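Local coordinates for hypothetical protein (Mus musculus, PDB 1VKB) that probably acts as a gamma-glutamylamine cyclotransferase, an enzyme of the AIG2-like family with a gamma-glutamyl cyclotransferase-like fold, at residues I62-G70 / V126-L137. Sequence-based numbering, arbitrary orientation.
Sequences IPWLLYLPG and VYTTATYAPEWL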
loop_
_atom_site.group_PDB
_atom_site.type_symbol
_atom_site.label_atom_id
_atom_site.label_comp_id
_atom_site.label_asym_id
_atom_site.label_seq_id
_atom_site.Cartn_x
_atom_site.Cartn_y
_atom_site.Cartn_z
ATOM N N ILE A 62 -5.019 -5.581 -9.142
ATOM C CA ILE A 62 -4.682 -5.038 -7.816
ATOM C C ILE A 62 -3.163 -4.953 -7.660
ATOM O O ILE A 62 -2.433 -5.842 -8.116
ATOM C CB ILE A 62 -5.299 -5.945 -6.753
ATOM C CG1 ILE A 62 -6.802 -5.622 -6.686
ATOM C CG2 ILE A 62 -4.722 -5.678 -5.407
ATOM C CD1 ILE A 62 -7.593 -6.677 -5.912
ATOM N N PRO A 63 -2.674 -3.894 -7.048
ATOM C CA PRO A 63 -1.281 -3.862 -6.682
ATOM C C PRO A 63 -0.993 -4.620 -5.390
ATOM O O PRO A 63 -1.693 -4.457 -4.370
ATOM C CB PRO A 63 -1.008 -2.380 -6.488
ATOM C CG PRO A 63 -2.305 -1.828 -5.919
ATOM C CD PRO A 63 -3.357 -2.637 -6.689
ATOM N N TRP A 64 0.069 -5.407 -5.425
ATOM C CA TRP A 64 0.476 -6.222 -4.286
ATOM C C TRP A 64 1.939 -6.066 -4.024
ATOM O O TRP A 64 2.761 -6.347 -4.907
ATOM C CB TRP A 64 0.209 -7.707 -4.551
ATOM C CG TRP A 64 -1.142 -8.064 -5.144
ATOM C CD1 TRP A 64 -1.493 -8.049 -6.445
ATOM C CD2 TRP A 64 -2.284 -8.605 -4.427
ATOM N NE1 TRP A 64 -2.789 -8.516 -6.601
ATOM C CE2 TRP A 64 -3.289 -8.856 -5.373
ATOM C CE3 TRP A 64 -2.554 -8.869 -3.088
ATOM C CZ2 TRP A 64 -4.548 -9.358 -5.014
ATOM C CZ3 TRP A 64 -3.802 -9.370 -2.741
ATOM C CH2 TRP A 64 -4.770 -9.609 -3.703
ATOM N N LEU A 65 2.279 -5.683 -2.793
ATOM C CA LEU A 65 3.656 -5.651 -2.346
ATOM C C LEU A 65 3.973 -7.019 -1.722
ATOM O O LEU A 65 3.464 -7.375 -0.627
ATOM C CB LEU A 65 3.881 -4.507 -1.348
ATOM C CG LEU A 65 5.339 -4.140 -1.083
ATOM C CD1 LEU A 65 5.972 -3.582 -2.364
ATOM C CD2 LEU A 65 5.407 -3.096 0.013
ATOM N N LEU A 66 4.741 -7.820 -2.473
ATOM C CA LEU A 66 5.003 -9.199 -2.095
ATOM C C LEU A 66 6.038 -9.210 -0.986
ATOM O O LEU A 66 7.046 -8.517 -1.071
ATOM C CB LEU A 66 5.445 -10.036 -3.267
ATOM C CG LEU A 66 4.661 -9.949 -4.543
ATOM C CD1 LEU A 66 5.215 -10.928 -5.577
ATOM C CD2 LEU A 66 3.193 -10.178 -4.247
ATOM N N TYR A 67 5.814 -10.033 0.032
ATOM C CA TYR A 67 6.718 -10.051 1.176
ATOM C C TYR A 67 7.929 -10.943 0.866
ATOM O O TYR A 67 8.024 -12.085 1.322
ATOM C CB TYR A 67 6.016 -10.449 2.476
ATOM C CG TYR A 67 6.928 -10.124 3.623
ATOM C CD1 TYR A 67 7.120 -8.812 4.029
ATOM C CD2 TYR A 67 7.735 -11.112 4.185
ATOM C CE1 TYR A 67 8.029 -8.491 5.021
ATOM C CE2 TYR A 67 8.657 -10.802 5.185
ATOM C CZ TYR A 67 8.805 -9.492 5.589
ATOM O OH TYR A 67 9.712 -9.183 6.601
ATOM N N LEU A 68 8.827 -10.387 0.066
ATOM C CA LEU A 68 10.071 -10.989 -0.332
ATOM C C LEU A 68 11.171 -9.940 -0.213
ATOM O O LEU A 68 11.649 -9.375 -1.234
ATOM C CB LEU A 68 9.964 -11.468 -1.777
ATOM C CG LEU A 68 9.019 -12.671 -1.954
ATOM C CD1 LEU A 68 8.580 -12.792 -3.372
ATOM C CD2 LEU A 68 9.728 -13.946 -1.495
ATOM N N PRO A 69 11.535 -9.617 1.026
ATOM C CA PRO A 69 12.499 -8.563 1.252
ATOM C C PRO A 69 13.802 -8.824 0.514
ATOM O O PRO A 69 14.292 -9.966 0.501
ATOM C CB PRO A 69 12.656 -8.519 2.779
ATOM C CG PRO A 69 11.997 -9.710 3.294
ATOM C CD PRO A 69 11.005 -10.168 2.276
ATOM N N GLY A 70 14.312 -7.786 -0.156
ATOM C CA GLY A 70 15.580 -7.846 -0.868
ATOM C C GLY A 70 15.417 -8.246 -2.317
ATOM O O GLY A 70 16.394 -8.300 -3.004
ATOM N N VAL A 126 2.398 -1.426 6.665
ATOM C CA VAL A 126 2.227 -1.568 5.210
ATOM C C VAL A 126 1.459 -2.859 4.977
ATOM O O VAL A 126 1.680 -3.836 5.714
ATOM C CB VAL A 126 3.606 -1.683 4.502
ATOM C CG1 VAL A 126 3.419 -1.746 2.979
ATOM C CG2 VAL A 126 4.487 -0.494 4.846
ATOM N N TYR A 127 0.531 -2.850 4.022
ATOM C CA TYR A 127 -0.203 -4.071 3.639
ATOM C C TYR A 127 0.657 -4.863 2.630
ATOM O O TYR A 127 0.786 -4.456 1.484
ATOM C CB TYR A 127 -1.601 -3.710 3.102
ATOM C CG TYR A 127 -2.438 -3.151 4.231
ATOM C CD1 TYR A 127 -2.952 -4.010 5.215
ATOM C CD2 TYR A 127 -2.657 -1.779 4.369
ATOM C CE1 TYR A 127 -3.672 -3.515 6.289
ATOM C CE2 TYR A 127 -3.351 -1.258 5.501
ATOM C CZ TYR A 127 -3.871 -2.135 6.415
ATOM O OH TYR A 127 -4.561 -1.662 7.497
ATOM N N THR A 128 1.336 -5.918 3.113
ATOM C CA THR A 128 2.162 -6.802 2.259
ATOM C C THR A 128 1.404 -8.096 2.044
ATOM O O THR A 128 0.376 -8.308 2.647
ATOM C CB THR A 128 3.513 -7.074 2.901
ATOM O OG1 THR A 128 3.320 -7.726 4.167
ATOM C CG2 THR A 128 4.196 -5.784 3.229
ATOM N N THR A 129 1.896 -8.974 1.183
ATOM C CA THR A 129 1.295 -10.283 1.083
ATOM C C THR A 129 2.288 -11.409 0.886
ATOM O O THR A 129 3.237 -11.277 0.111
ATOM C CB THR A 129 0.197 -10.334 0.058
ATOM O OG1 THR A 129 -0.366 -11.647 0.094
ATOM C CG2 THR A 129 0.709 -10.171 -1.351
ATOM N N ALA A 130 2.058 -12.466 1.657
ATOM C CA ALA A 130 2.736 -13.764 1.546
ATOM C C ALA A 130 1.779 -14.784 0.909
ATOM O O ALA A 130 2.132 -15.963 0.739
ATOM C CB ALA A 130 3.136 -14.251 2.891
ATOM N N THR A 131 0.573 -14.363 0.531
ATOM C CA THR A 131 -0.419 -15.349 0.003
ATOM C C THR A 131 -0.756 -15.066 -1.459
ATOM O O THR A 131 -1.833 -15.353 -1.900
ATOM C CB THR A 131 -1.707 -15.315 0.852
ATOM O OG1 THR A 131 -2.187 -13.955 0.971
ATOM C CG2 THR A 131 -1.453 -15.785 2.269
ATOM N N TYR A 132 0.183 -14.455 -2.183
ATOM C CA TYR A 132 0.075 -14.208 -3.614
ATOM C C TYR A 132 0.027 -15.531 -4.391
ATOM O O TYR A 132 0.513 -16.559 -3.914
ATOM C CB TYR A 132 1.288 -13.364 -4.094
ATOM C CG TYR A 132 2.649 -13.909 -3.663
ATOM C CD1 TYR A 132 3.221 -13.523 -2.442
ATOM C CD2 TYR A 132 3.378 -14.779 -4.482
ATOM C CE1 TYR A 132 4.436 -13.992 -2.048
ATOM C CE2 TYR A 132 4.589 -15.249 -4.080
ATOM C CZ TYR A 132 5.114 -14.858 -2.852
ATOM O OH TYR A 132 6.335 -15.335 -2.457
ATOM N N ALA A 133 -0.494 -15.508 -5.601
ATOM C CA ALA A 133 -0.382 -16.651 -6.518
ATOM C C ALA A 133 1.084 -16.780 -6.948
ATOM O O ALA A 133 1.738 -15.796 -7.276
ATOM C CB ALA A 133 -1.254 -16.447 -7.720
ATOM N N PRO A 134 1.616 -17.988 -6.943
ATOM C CA PRO A 134 3.052 -18.190 -7.200
ATOM C C PRO A 134 3.527 -17.640 -8.541
ATOM O O PRO A 134 4.656 -17.133 -8.641
ATOM C CB PRO A 134 3.211 -19.712 -7.107
ATOM C CG PRO A 134 1.803 -20.254 -7.266
ATOM C CD PRO A 134 0.913 -19.260 -6.684
ATOM N N GLU A 135 2.682 -17.717 -9.569
ATOM C CA GLU A 135 3.077 -17.225 -10.896
ATOM C C GLU A 135 3.229 -15.694 -10.962
ATOM O O GLU A 135 3.837 -15.156 -11.871
ATOM C CB GLU A 135 2.124 -17.764 -11.961
ATOM C CG GLU A 135 0.719 -17.196 -11.916
ATOM C CD GLU A 135 -0.245 -17.952 -11.043
ATOM O OE1 GLU A 135 0.159 -18.733 -10.156
ATOM O OE2 GLU A 135 -1.454 -17.735 -11.237
ATOM N N TRP A 136 2.719 -14.980 -9.959
ATOM C CA TRP A 136 2.884 -13.531 -9.907
ATOM C C TRP A 136 4.322 -13.118 -9.723
ATOM O O TRP A 136 4.670 -11.965 -9.973
ATOM C CB TRP A 136 2.047 -12.920 -8.826
ATOM C CG TRP A 136 0.527 -13.104 -8.997
ATOM C CD1 TRP A 136 -0.139 -13.610 -10.057
ATOM C CD2 TRP A 136 -0.473 -12.661 -8.076
ATOM N NE1 TRP A 136 -1.495 -13.585 -9.829
ATOM C CE2 TRP A 136 -1.724 -13.004 -8.613
ATOM C CE3 TRP A 136 -0.431 -11.983 -6.841
ATOM C CZ2 TRP A 136 -2.921 -12.689 -7.973
ATOM C CZ3 TRP A 136 -1.639 -11.721 -6.184
ATOM C CH2 TRP A 136 -2.833 -12.078 -6.736
ATOM N N LEU A 137 5.172 -14.057 -9.306
ATOM C CA LEU A 137 6.603 -13.773 -9.204
ATOM C C LEU A 137 7.215 -13.452 -10.536
ATOM O O LEU A 137 8.302 -12.887 -10.574
ATOM C CB LEU A 137 7.365 -14.939 -8.566
ATOM C CG LEU A 137 6.992 -15.222 -7.118
ATOM C CD1 LEU A 137 7.586 -16.541 -6.630
ATOM C CD2 LEU A 137 7.413 -14.093 -6.190
#
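The carbonyl oxygen of Leu65 takes the amide of Thr129, N to O 2.9 Å, and a second, softer approach from the Thr128 CA-H, CA to O 3.2 Å. Two residues on, Tyr67 N reaches Thr129 O at 2.9 Å, a fairly straight bond whose donor stands above the carbonyl plane. Thr129 is thus held through both its N and its O by the residues flanking Leu66, which is how one residue pairs in a parallel bridge. The ladder is short, consistent with strand segments whose axes run at 78° to each other. In this gamma-glutamyl cyclotransferase-like fold the bridge joins the strand pair 54-57 and 62-66 to strand 121-129. Tyr67 then turns the chain away as the centre of an inverse gamma turn, while in the other segment Thr129 OG1 accepts from Thr131 N in an ST turn.

Beyond the bridge the contact is apolar. Trp136 brings CZ3 over one face of the Trp64 indole, 3.4 Å from CE2, with the planes inclined at 39°; Ile62 CG2 covers the opposite face. CG anti to the carbonyl carbon (chi1 -46°) sets the Trp64 ring in this slot, and its NE1 is hydrogen-bonded to Ala57 O. An alanine here would remove the surface against which Trp136 rests and is likely to leave that ring free to shift, with Ala57 O losing its indole donor. Thr129 CG2 touches both Trp64 CE3 and Leu66 CD2. The leucine crosses Tyr132 at about a right angle, CD2 lying 3.7 Å from Tyr132 CB and CD1 over the ring face. Farther along, Leu68 CD1 meets Tyr132 OH at 3.5 Å, and Leu137 CD2 packs against CD1 of both Leu66 and Leu68.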